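Side-chain contacts in carbohydrate kinase, FGGY (Rhodospirillum rubrum, PDB 3IFR), which probably phosphorylates D-xylulose as a sugar kinase of the FGGY family, built on the actin-like ATPase fold: residues A[244-249]-A[270-275]; A[253-256]-A[261-264]; A[284-289]-A[295-300]. All coordinates share one frame; numbering follows the deposited sequence.

Interaction 1: residues A[244-249]-A[270-275]; sequences ADHIAS and DIIVAS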
ATOM      1  N   ALA A 244      -4.367   6.940   4.204  1.00 15.91           N
ATOM      2  CA  ALA A 244      -3.982   6.059   3.136  1.00 16.75           C
ATOM      3  C   ALA A 244      -3.741   4.598   3.590  1.00 18.11           C
ATOM      4  O   ALA A 244      -2.974   4.382   4.430  1.00 16.82           O
ATOM      5  CB  ALA A 244      -2.802   6.600   2.436  1.00 16.82           C
ATOM      6  N   ASP A 245      -4.409   3.625   3.008  1.00 15.77           N
ATOM      7  CA  ASP A 245      -4.336   2.266   3.504  1.00 16.36           C
ATOM      8  C   ASP A 245      -2.980   1.622   3.722  1.00 21.77           C
ATOM      9  O   ASP A 245      -2.771   1.067   4.743  1.00 22.63           O
ATOM     10  CB  ASP A 245      -5.309   1.302   2.829  1.00 18.00           C
ATOM     11  CG  ASP A 245      -4.970   0.986   1.407  1.00 20.99           C
ATOM     12  OD1 ASP A 245      -4.098   1.565   0.800  1.00 23.20           O
ATOM     13  OD2 ASP A 245      -5.591   0.126   0.889  1.00 20.51           O
ATOM     14  N   HIS A 246      -2.066   1.694   2.769  1.00 18.06           N
ATOM     15  CA  HIS A 246      -0.790   1.075   2.965  1.00 16.90           C
ATOM     16  C   HIS A 246       0.066   1.745   4.044  1.00 19.91           C
ATOM     17  O   HIS A 246       0.764   1.085   4.726  1.00 21.62           O
ATOM     18  CB  HIS A 246      -0.048   0.830   1.635  1.00 16.29           C
ATOM     19  CG  HIS A 246       0.372   2.071   0.933  1.00 21.26           C
ATOM     20  ND1 HIS A 246      -0.526   2.983   0.453  1.00 21.33           N
ATOM     21  CD2 HIS A 246       1.588   2.553   0.623  1.00 21.22           C
ATOM     22  CE1 HIS A 246       0.116   3.973  -0.113  1.00 19.19           C
ATOM     23  NE2 HIS A 246       1.399   3.735  -0.026  1.00 19.87           N
ATOM     24  N   ILE A 247      -0.045   3.045   4.197  1.00 17.12           N
ATOM     25  CA  ILE A 247       0.596   3.787   5.257  1.00 19.67           C
ATOM     26  C   ILE A 247       0.026   3.432   6.653  1.00 21.25           C
ATOM     27  O   ILE A 247       0.782   3.291   7.608  1.00 21.99           O
ATOM     28  CB  ILE A 247       0.522   5.333   5.034  1.00 18.82           C
ATOM     29  CG1 ILE A 247       0.797   5.675   3.566  1.00 18.90           C
ATOM     30  CG2 ILE A 247       1.543   6.036   5.960  1.00 17.73           C
ATOM     31  CD1 ILE A 247       2.166   5.180   3.122  1.00 20.93           C
ATOM     32  N   ALA A 248      -1.293   3.281   6.763  1.00 21.26           N
ATOM     33  CA  ALA A 248      -1.886   2.897   8.037  1.00 23.49           C
ATOM     34  C   ALA A 248      -1.416   1.492   8.370  1.00 22.68           C
ATOM     35  O   ALA A 248      -1.151   1.182   9.537  1.00 23.91           O
ATOM     36  CB  ALA A 248      -3.397   2.969   7.999  1.00 19.86           C
ATOM     37  N   SER A 249      -1.268   0.655   7.347  1.00 21.84           N
ATOM     38  CA  SER A 249      -0.677  -0.662   7.566  1.00 24.35           C
ATOM     39  C   SER A 249       0.755  -0.535   8.070  1.00 24.88           C
ATOM     40  O   SER A 249       1.157  -1.261   8.974  1.00 23.95           O
ATOM     41  CB  SER A 249      -0.711  -1.530   6.314  1.00 23.90           C
ATOM     42  OG  SER A 249      -1.784  -2.433   6.393  1.00 28.89           O
ATOM     43  N   ASP A 270       5.702  -5.008  -0.919  1.00 32.03           N
ATOM     44  CA  ASP A 270       5.806  -3.572  -0.687  1.00 28.23           C
ATOM     45  C   ASP A 270       6.963  -3.326   0.211  1.00 26.93           C
ATOM     46  O   ASP A 270       7.323  -4.183   1.027  1.00 22.33           O
ATOM     47  CB  ASP A 270       4.583  -3.010   0.037  1.00 30.01           C
ATOM     48  CG  ASP A 270       3.375  -2.903  -0.859  1.00 39.08           C
ATOM     49  OD1 ASP A 270       2.941  -1.754  -1.132  1.00 44.06           O
ATOM     50  OD2 ASP A 270       2.866  -3.960  -1.298  1.00 38.36           O
ATOM     51  N   ILE A 271       7.509  -2.122   0.110  1.00 25.44           N
ATOM     52  CA  ILE A 271       8.474  -1.686   1.086  1.00 24.36           C
ATOM     53  C   ILE A 271       8.130  -0.260   1.464  1.00 23.12           C
ATOM     54  O   ILE A 271       7.929   0.576   0.598  1.00 23.60           O
ATOM     55  CB  ILE A 271       9.902  -1.861   0.533  1.00 26.46           C
ATOM     56  CG1 ILE A 271      10.941  -1.267   1.483  1.00 21.64           C
ATOM     57  CG2 ILE A 271      10.022  -1.279  -0.891  1.00 22.99           C
ATOM     58  CD1 ILE A 271      12.349  -1.587   1.006  1.00 23.15           C
ATOM     59  N   ILE A 272       8.006  -0.003   2.762  1.00 21.76           N
ATOM     60  CA  ILE A 272       7.473   1.258   3.250  1.00 21.02           C
ATOM     61  C   ILE A 272       8.462   1.667   4.325  1.00 24.93           C
ATOM     62  O   ILE A 272       8.910   0.827   5.107  1.00 23.15           O
ATOM     63  CB  ILE A 272       6.061   1.084   3.872  1.00 21.56           C
ATOM     64  CG1 ILE A 272       5.208   0.124   3.026  1.00 24.99           C
ATOM     65  CG2 ILE A 272       5.374   2.417   4.054  1.00 20.22           C
ATOM     66  CD1 ILE A 272       3.653   0.202   3.277  1.00 26.25           C
ATOM     67  N   VAL A 273       8.838   2.939   4.343  1.00 21.88           N
ATOM     68  CA  VAL A 273       9.902   3.394   5.215  1.00 21.76           C
ATOM     69  C   VAL A 273       9.473   4.703   5.814  1.00 22.27           C
ATOM     70  O   VAL A 273       8.888   5.513   5.121  1.00 24.82           O
ATOM     71  CB  VAL A 273      11.136   3.663   4.369  1.00 24.41           C
ATOM     72  CG1 VAL A 273      12.227   4.254   5.185  1.00 25.70           C
ATOM     73  CG2 VAL A 273      11.569   2.362   3.709  1.00 27.70           C
ATOM     74  N   ALA A 274       9.725   4.918   7.097  1.00 22.22           N
ATOM     75  CA  ALA A 274       9.491   6.238   7.670  1.00 22.52           C
ATOM     76  C   ALA A 274      10.791   7.045   7.562  1.00 22.59           C
ATOM     77  O   ALA A 274      11.872   6.499   7.756  1.00 22.60           O
ATOM     78  CB  ALA A 274       9.034   6.107   9.121  1.00 22.27           C
ATOM     79  N   SER A 275      10.693   8.327   7.234  1.00 23.24           N
ATOM     80  CA  SER A 275      11.877   9.147   6.989  1.00 22.33           C
ATOM     81  C   SER A 275      11.558  10.587   7.293  1.00 22.23           C
ATOM     82  O   SER A 275      10.416  11.022   7.073  1.00 21.20           O
ATOM     83  CB  SER A 275      12.312   9.033   5.519  1.00 24.01           C
ATOM     84  OG  SER A 275      13.061  10.161   5.123  1.00 25.08           O
TER
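I272 reaches H246 with its tip and I247 with its CG2 branch, on the first turn of a helix. Its CD1 comes within 3.4 Å of the carbonyl oxygen H246 O and also touches the imidazole: H246 CB and H246 CD2 each lie 4.1 Å from I272 CD1, so the methyl sits at the edge of the ring, near its plane. I272 can reach this far because CD1 is nearly anti to CA (chi2 -162°). The H246 ring, with CG between backbone N and carbonyl carbon (chi1 67°), is folded back over its own turn, where I247 CD1 packs 3.5 Å above one ring face, offset toward the rim. The contact bridges the two halves of the actin-like fold: helix 245-252 follows strand 238-244 of one six-stranded sheet, while I272 belongs to strand 269-273 of the other. I247 makes a looser touch, its CD1 standing 4.3 Å from I272 CG2. Outside the pair, D287 and E184 pack on H246, and a phosphate ion, probably from the crystallisation liquor, is about 4 Å from its side chain. D245 OD1 sits in the ring plane at the edge and accepts a weak bond from H246 N.

Interaction 2: residues A[253-256]-A[261-264]; sequences AGIT and VLLK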
ATOM      1  N   ALA A 253       2.177  -1.833  11.737  1.00 24.58           N
ATOM      2  CA  ALA A 253       3.322  -2.722  11.878  1.00 26.47           C
ATOM      3  C   ALA A 253       4.424  -2.084  12.739  1.00 24.01           C
ATOM      4  O   ALA A 253       5.464  -2.679  12.965  1.00 27.36           O
ATOM      5  CB  ALA A 253       3.855  -3.189  10.513  1.00 24.04           C
ATOM      6  N   GLY A 254       4.176  -0.880  13.229  1.00 22.58           N
ATOM      7  CA  GLY A 254       5.153  -0.185  14.046  1.00 24.17           C
ATOM      8  C   GLY A 254       6.218   0.574  13.288  1.00 26.92           C
ATOM      9  O   GLY A 254       7.320   0.737  13.782  1.00 29.01           O
ATOM     10  N   ILE A 255       5.933   1.016  12.072  1.00 24.39           N
ATOM     11  CA  ILE A 255       6.862   1.904  11.396  1.00 21.53           C
ATOM     12  C   ILE A 255       6.489   3.346  11.766  1.00 22.68           C
ATOM     13  O   ILE A 255       5.570   3.976  11.154  1.00 23.43           O
ATOM     14  CB  ILE A 255       6.884   1.665   9.859  1.00 21.11           C
ATOM     15  CG1 ILE A 255       7.835   0.505   9.520  1.00 24.65           C
ATOM     16  CG2 ILE A 255       7.388   2.884   9.128  1.00 20.28           C
ATOM     17  CD1 ILE A 255       7.265  -0.846   9.762  1.00 22.19           C
ATOM     18  N   THR A 256       7.187   3.860  12.774  1.00 18.27           N
ATOM     19  CA  THR A 256       6.899   5.159  13.370  1.00 20.93           C
ATOM     20  C   THR A 256       8.093   6.101  13.499  1.00 20.78           C
ATOM     21  O   THR A 256       7.915   7.290  13.749  1.00 21.76           O
ATOM     22  CB  THR A 256       6.270   5.029  14.800  1.00 22.20           C
ATOM     23  OG1 THR A 256       7.269   4.618  15.717  1.00 24.80           O
ATOM     24  CG2 THR A 256       5.166   4.014  14.828  1.00 22.11           C
ATOM     25  N   VAL A 261      11.673   0.365   8.606  1.00 19.27           N
ATOM     26  CA  VAL A 261      11.322  -0.182   7.308  1.00 19.52           C
ATOM     27  C   VAL A 261      10.419  -1.397   7.453  1.00 19.94           C
ATOM     28  O   VAL A 261      10.718  -2.315   8.208  1.00 22.75           O
ATOM     29  CB  VAL A 261      12.586  -0.620   6.525  1.00 19.16           C
ATOM     30  CG1 VAL A 261      12.218  -1.129   5.167  1.00 18.58           C
ATOM     31  CG2 VAL A 261      13.607   0.522   6.434  1.00 17.62           C
ATOM     32  N   LEU A 262       9.319  -1.411   6.717  1.00 19.69           N
ATOM     33  CA  LEU A 262       8.459  -2.573   6.658  1.00 19.83           C
ATOM     34  C   LEU A 262       8.701  -3.308   5.351  1.00 22.26           C
ATOM     35  O   LEU A 262       8.816  -2.710   4.265  1.00 23.06           O
ATOM     36  CB  LEU A 262       6.976  -2.175   6.797  1.00 20.47           C
ATOM     37  CG  LEU A 262       6.055  -3.390   6.622  1.00 23.00           C
ATOM     38  CD1 LEU A 262       6.226  -4.320   7.830  1.00 22.48           C
ATOM     39  CD2 LEU A 262       4.615  -3.023   6.448  1.00 20.93           C
ATOM     40  N   LEU A 263       8.777  -4.620   5.447  1.00 23.23           N
ATOM     41  CA  LEU A 263       8.907  -5.445   4.273  1.00 22.19           C
ATOM     42  C   LEU A 263       7.711  -6.362   4.252  1.00 23.91           C
ATOM     43  O   LEU A 263       7.583  -7.226   5.121  1.00 24.78           O
ATOM     44  CB  LEU A 263      10.152  -6.292   4.396  1.00 25.11           C
ATOM     45  CG  LEU A 263      11.505  -5.844   3.880  1.00 26.51           C
ATOM     46  CD1 LEU A 263      11.655  -4.324   3.700  1.00 21.77           C
ATOM     47  CD2 LEU A 263      12.476  -6.435   4.845  1.00 21.81           C
ATOM     48  N   LYS A 264       6.877  -6.213   3.230  1.00 22.95           N
ATOM     49  CA  LYS A 264       5.561  -6.834   3.182  1.00 26.81           C
ATOM     50  C   LYS A 264       5.614  -7.962   2.185  1.00 28.50           C
ATOM     51  O   LYS A 264       5.681  -7.721   0.976  1.00 28.84           O
ATOM     52  CB  LYS A 264       4.541  -5.795   2.707  1.00 27.74           C
ATOM     53  CG  LYS A 264       3.140  -5.967   3.243  1.00 34.93           C
ATOM     54  CD  LYS A 264       2.373  -4.631   3.229  1.00 35.50           C
ATOM     55  CE  LYS A 264       0.917  -4.817   3.682  1.00 36.23           C
ATOM     56  NZ  LYS A 264       0.315  -6.043   3.076  1.00 40.76           N
TER
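I255 lays its side chain across strand 261-264, with L262 as its main partner. The start is distant: I255 CB is still 4.9 Å from L262 CB. The next carbon closes in on the strand backbone, with I255 CG1 3.7 Å from L262 N and 3.8 Å from V261 C, so it lies against the peptide joining those two residues. V261 points its own side chain away and takes part through this backbone. From CG1 the chain bends (chi2 79°), bringing the terminal methyl over L262: I255 CD1 is 3.3 Å from L262 CB, tighter than normal van der Waals contact, and 4.1 Å from L262 CD1. The second branch, CG2, faces elsewhere and packs on A274 beyond strand 269-273. L262 stands up to meet this approach with CG anti to its backbone N (chi1 175°), and the two side chains cross at about a right angle. Its tip extends past I255 to A253, whose CB is 3.8 Å from L262 CD1. A253 and I255 flank G254, the residue with positive phi that closes helix 245-252 in a Schellman motif, so the contact seats the helix end and the loop after it against strand 260-265. F405, on the neighbouring strand 403-407, touches both I255 and L262. With four buried residues meeting through aliphatic carbon and a flat peptide, the contact has shape fit and exclusion of water as its cohesive forces, and little directional bonding to set its exact geometry.

Interaction 3: residues A[284-289]-A[295-300]; sequences LYLDYH and YAPNGC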
ATOM      1  N   LEU A 284      11.066   5.123  -6.493  1.00 36.88           N
ATOM      2  CA  LEU A 284      10.319   4.920  -5.254  1.00 33.86           C
ATOM      3  C   LEU A 284       9.271   6.018  -5.205  1.00 35.50           C
ATOM      4  O   LEU A 284       9.566   7.159  -5.579  1.00 40.57           O
ATOM      5  CB  LEU A 284      11.260   5.112  -4.070  1.00 31.11           C
ATOM      6  CG  LEU A 284      12.270   3.981  -3.879  1.00 34.72           C
ATOM      7  CD1 LEU A 284      13.275   4.336  -2.797  1.00 32.91           C
ATOM      8  CD2 LEU A 284      11.564   2.670  -3.540  1.00 33.22           C
ATOM      9  N   TYR A 285       8.056   5.708  -4.766  1.00 31.40           N
ATOM     10  CA  TYR A 285       7.007   6.734  -4.700  1.00 28.81           C
ATOM     11  C   TYR A 285       6.942   7.381  -3.314  1.00 25.13           C
ATOM     12  O   TYR A 285       7.261   6.760  -2.321  1.00 25.19           O
ATOM     13  CB  TYR A 285       5.638   6.127  -5.018  1.00 31.02           C
ATOM     14  CG  TYR A 285       5.685   4.791  -5.764  1.00 40.00           C
ATOM     15  CD1 TYR A 285       5.925   4.743  -7.137  1.00 42.93           C
ATOM     16  CD2 TYR A 285       5.470   3.572  -5.094  1.00 34.68           C
ATOM     17  CE1 TYR A 285       5.964   3.518  -7.828  1.00 42.98           C
ATOM     18  CE2 TYR A 285       5.500   2.348  -5.778  1.00 35.71           C
ATOM     19  CZ  TYR A 285       5.757   2.332  -7.139  1.00 42.94           C
ATOM     20  OH  TYR A 285       5.804   1.135  -7.827  1.00 47.72           O
ATOM     21  N   LEU A 286       6.470   8.610  -3.244  1.00 23.33           N
ATOM     22  CA  LEU A 286       6.371   9.271  -1.978  1.00 23.68           C
ATOM     23  C   LEU A 286       4.933   9.436  -1.440  1.00 24.76           C
ATOM     24  O   LEU A 286       3.966   9.544  -2.205  1.00 19.45           O
ATOM     25  CB  LEU A 286       7.104  10.603  -2.073  1.00 22.72           C
ATOM     26  CG  LEU A 286       7.432  11.430  -0.842  1.00 28.66           C
ATOM     27  CD1 LEU A 286       8.361  10.731   0.201  1.00 28.10           C
ATOM     28  CD2 LEU A 286       8.031  12.738  -1.321  1.00 35.52           C
ATOM     29  N   ASP A 287       4.820   9.442  -0.106  1.00 23.92           N
ATOM     30  CA  ASP A 287       3.564   9.715   0.604  1.00 20.41           C
ATOM     31  C   ASP A 287       3.941  10.481   1.853  1.00 21.40           C
ATOM     32  O   ASP A 287       5.096  10.438   2.269  1.00 20.26           O
ATOM     33  CB  ASP A 287       2.876   8.424   1.050  1.00 17.97           C
ATOM     34  CG  ASP A 287       2.030   7.778  -0.042  1.00 20.28           C
ATOM     35  OD1 ASP A 287       2.541   6.961  -0.851  1.00 19.13           O
ATOM     36  OD2 ASP A 287       0.814   8.024  -0.040  1.00 18.29           O
ATOM     37  N   TYR A 288       2.972  11.155   2.473  1.00 20.38           N
ATOM     38  CA  TYR A 288       3.178  11.649   3.820  1.00 20.68           C
ATOM     39  C   TYR A 288       2.960  10.492   4.770  1.00 22.98           C
ATOM     40  O   TYR A 288       2.092   9.659   4.533  1.00 22.14           O
ATOM     41  CB  TYR A 288       2.194  12.748   4.153  1.00 23.47           C
ATOM     42  CG  TYR A 288       2.417  14.009   3.347  1.00 25.33           C
ATOM     43  CD1 TYR A 288       3.320  14.968   3.765  1.00 25.50           C
ATOM     44  CD2 TYR A 288       1.709  14.239   2.168  1.00 24.63           C
ATOM     45  CE1 TYR A 288       3.522  16.121   3.031  1.00 27.31           C
ATOM     46  CE2 TYR A 288       1.901  15.389   1.432  1.00 25.67           C
ATOM     47  CZ  TYR A 288       2.812  16.321   1.864  1.00 24.51           C
ATOM     48  OH  TYR A 288       3.004  17.449   1.128  1.00 22.49           O
ATOM     49  N   HIS A 289       3.732  10.411   5.854  1.00 22.15           N
ATOM     50  CA  HIS A 289       3.383   9.439   6.879  1.00 20.60           C
ATOM     51  C   HIS A 289       2.125   9.904   7.605  1.00 19.68           C
ATOM     52  O   HIS A 289       1.728  11.057   7.486  1.00 18.81           O
ATOM     53  CB  HIS A 289       4.498   9.307   7.886  1.00 21.91           C
ATOM     54  CG  HIS A 289       4.470   8.017   8.631  1.00 23.34           C
ATOM     55  ND1 HIS A 289       5.608   7.281   8.890  1.00 26.60           N
ATOM     56  CD2 HIS A 289       3.446   7.316   9.160  1.00 20.65           C
ATOM     57  CE1 HIS A 289       5.282   6.187   9.552  1.00 23.01           C
ATOM     58  NE2 HIS A 289       3.975   6.184   9.710  1.00 23.83           N
ATOM     59  N   TYR A 295       7.669  11.649   6.405  1.00 24.70           N
ATOM     60  CA  TYR A 295       7.328  11.165   5.076  1.00 20.64           C
ATOM     61  C   TYR A 295       7.404   9.638   5.049  1.00 22.08           C
ATOM     62  O   TYR A 295       7.947   9.010   5.971  1.00 23.71           O
ATOM     63  CB  TYR A 295       8.270  11.796   4.058  1.00 23.70           C
ATOM     64  CG  TYR A 295       8.130  13.301   3.984  1.00 25.27           C
ATOM     65  CD1 TYR A 295       8.894  14.132   4.763  1.00 29.62           C
ATOM     66  CD2 TYR A 295       7.213  13.893   3.123  1.00 30.01           C
ATOM     67  CE1 TYR A 295       8.756  15.529   4.692  1.00 28.44           C
ATOM     68  CE2 TYR A 295       7.077  15.281   3.045  1.00 27.95           C
ATOM     69  CZ  TYR A 295       7.849  16.082   3.835  1.00 28.57           C
ATOM     70  OH  TYR A 295       7.704  17.449   3.763  1.00 36.36           O
ATOM     71  N   ALA A 296       6.848   9.026   4.011  1.00 22.65           N
ATOM     72  CA  ALA A 296       6.826   7.565   3.889  1.00 20.32           C
ATOM     73  C   ALA A 296       7.150   7.098   2.462  1.00 22.01           C
ATOM     74  O   ALA A 296       6.292   6.588   1.750  1.00 19.31           O
ATOM     75  CB  ALA A 296       5.471   6.985   4.355  1.00 18.86           C
ATOM     76  N   PRO A 297       8.412   7.260   2.042  1.00 24.07           N
ATOM     77  CA  PRO A 297       8.760   6.753   0.712  1.00 20.89           C
ATOM     78  C   PRO A 297       8.411   5.284   0.685  1.00 20.08           C
ATOM     79  O   PRO A 297       8.646   4.613   1.675  1.00 24.28           O
ATOM     80  CB  PRO A 297      10.291   6.914   0.663  1.00 21.75           C
ATOM     81  CG  PRO A 297      10.604   7.970   1.656  1.00 25.62           C
ATOM     82  CD  PRO A 297       9.558   7.856   2.752  1.00 22.86           C
ATOM     83  N   ASN A 298       7.865   4.787  -0.405  1.00 19.81           N
ATOM     84  CA  ASN A 298       7.488   3.384  -0.499  1.00 22.86           C
ATOM     85  C   ASN A 298       7.702   2.852  -1.906  1.00 24.44           C
ATOM     86  O   ASN A 298       7.864   3.602  -2.867  1.00 25.80           O
ATOM     87  CB  ASN A 298       6.019   3.125  -0.079  1.00 22.46           C
ATOM     88  CG  ASN A 298       5.031   3.899  -0.926  1.00 22.15           C
ATOM     89  OD1 ASN A 298       4.373   3.347  -1.835  1.00 23.68           O
ATOM     90  ND2 ASN A 298       4.944   5.196  -0.662  1.00 20.59           N
ATOM     91  N   GLY A 299       7.692   1.540  -2.011  1.00 22.45           N
ATOM     92  CA  GLY A 299       7.886   0.895  -3.277  1.00 23.15           C
ATOM     93  C   GLY A 299       7.113  -0.395  -3.258  1.00 28.12           C
ATOM     94  O   GLY A 299       6.659  -0.861  -2.235  1.00 26.68           O
ATOM     95  N   CYS A 300       6.993  -0.991  -4.425  1.00 36.71           N
ATOM     96  CA  CYS A 300       6.157  -2.141  -4.631  1.00 34.39           C
ATOM     97  C   CYS A 300       6.957  -3.051  -5.539  1.00 36.84           C
ATOM     98  O   CYS A 300       7.659  -2.571  -6.415  1.00 40.89           O
ATOM     99  CB  CYS A 300       4.895  -1.680  -5.346  1.00 36.23           C
ATOM    100  SG  CYS A 300       3.745  -3.015  -5.641  1.00 50.56           S
TER
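N298 and D287 form the polar, tightly held part of this contact. The amide nitrogen N298 ND2 gives one hydrogen to D287 OD1 at 3.0 Å, meeting the carboxylate on its anti side and somewhat out of its plane. It gives another to A296 O at 3.1 Å; this bond is nearly straight (169°) and lies in the amide plane. Two bonds from one nitrogen thus fix the rotation of the amide, which N298 turns back toward its own chain by placing CG between backbone N and carbonyl carbon (chi1 59°). Beneath it the backbones are stitched together: Y285 N bonds to N298 O at 2.8 Å, and N298 N returns a bond of 2.8 Å to Y285 O. Further along, A296 N reaches D287 O, also at 2.8 Å. Y285 and N298 form a single antiparallel hydrogen-bonded pair, and a second isolated bridge joins Y288 and Y295; 284-289 thus runs outside strand 298-301, the last strand of the second six-stranded sheet, while P297 and G299 bond to V273 and I271 of strand 269-273. A phosphate ion, probably from the crystallisation liquor, lies about 3 Å from the N298 side chain. The looser, solvent side belongs to partly exposed Y285. Its ring edge faces the amide, N298 OD1 lying in the ring plane 3.4 Å from Y285 CD2, and Y285 OH is 3.9 Å from C300 CB. At the opposite end Y295, though partly exposed, packs on buried Y288: the rings run alongside each other in the same direction, neither stacked nor edge-to-face, with planes 31° apart and Y288 CE1 3.7 Å from Y295 CE2. L286 CD1 adds apolar contacts, touching Y295 CB and P297 CG.

All three interactions reach one sheet, in which strand 269-273 lies between 260-265 and 298-301. Interaction 1 uses the start of helix 245-252, interaction 2 the loop after its end; the first sets a methyl against a carbonyl oxygen and an imidazole, the second meets largely through aliphatic carbon. The backbone bond between I272 and L262 joins them. Interaction 1 is buried, though H246 is partly exposed, and interaction 2 is buried throughout. Interaction 3 buries far more surface and relies on backbone and amide bonds along the sheet's outermost strand; its Y285 and Y295 are partly exposed. Backbone bonding of I271 to G299 ties it to interaction 1. The side chains of H246 and N298 also pack together, each near a phosphate ion.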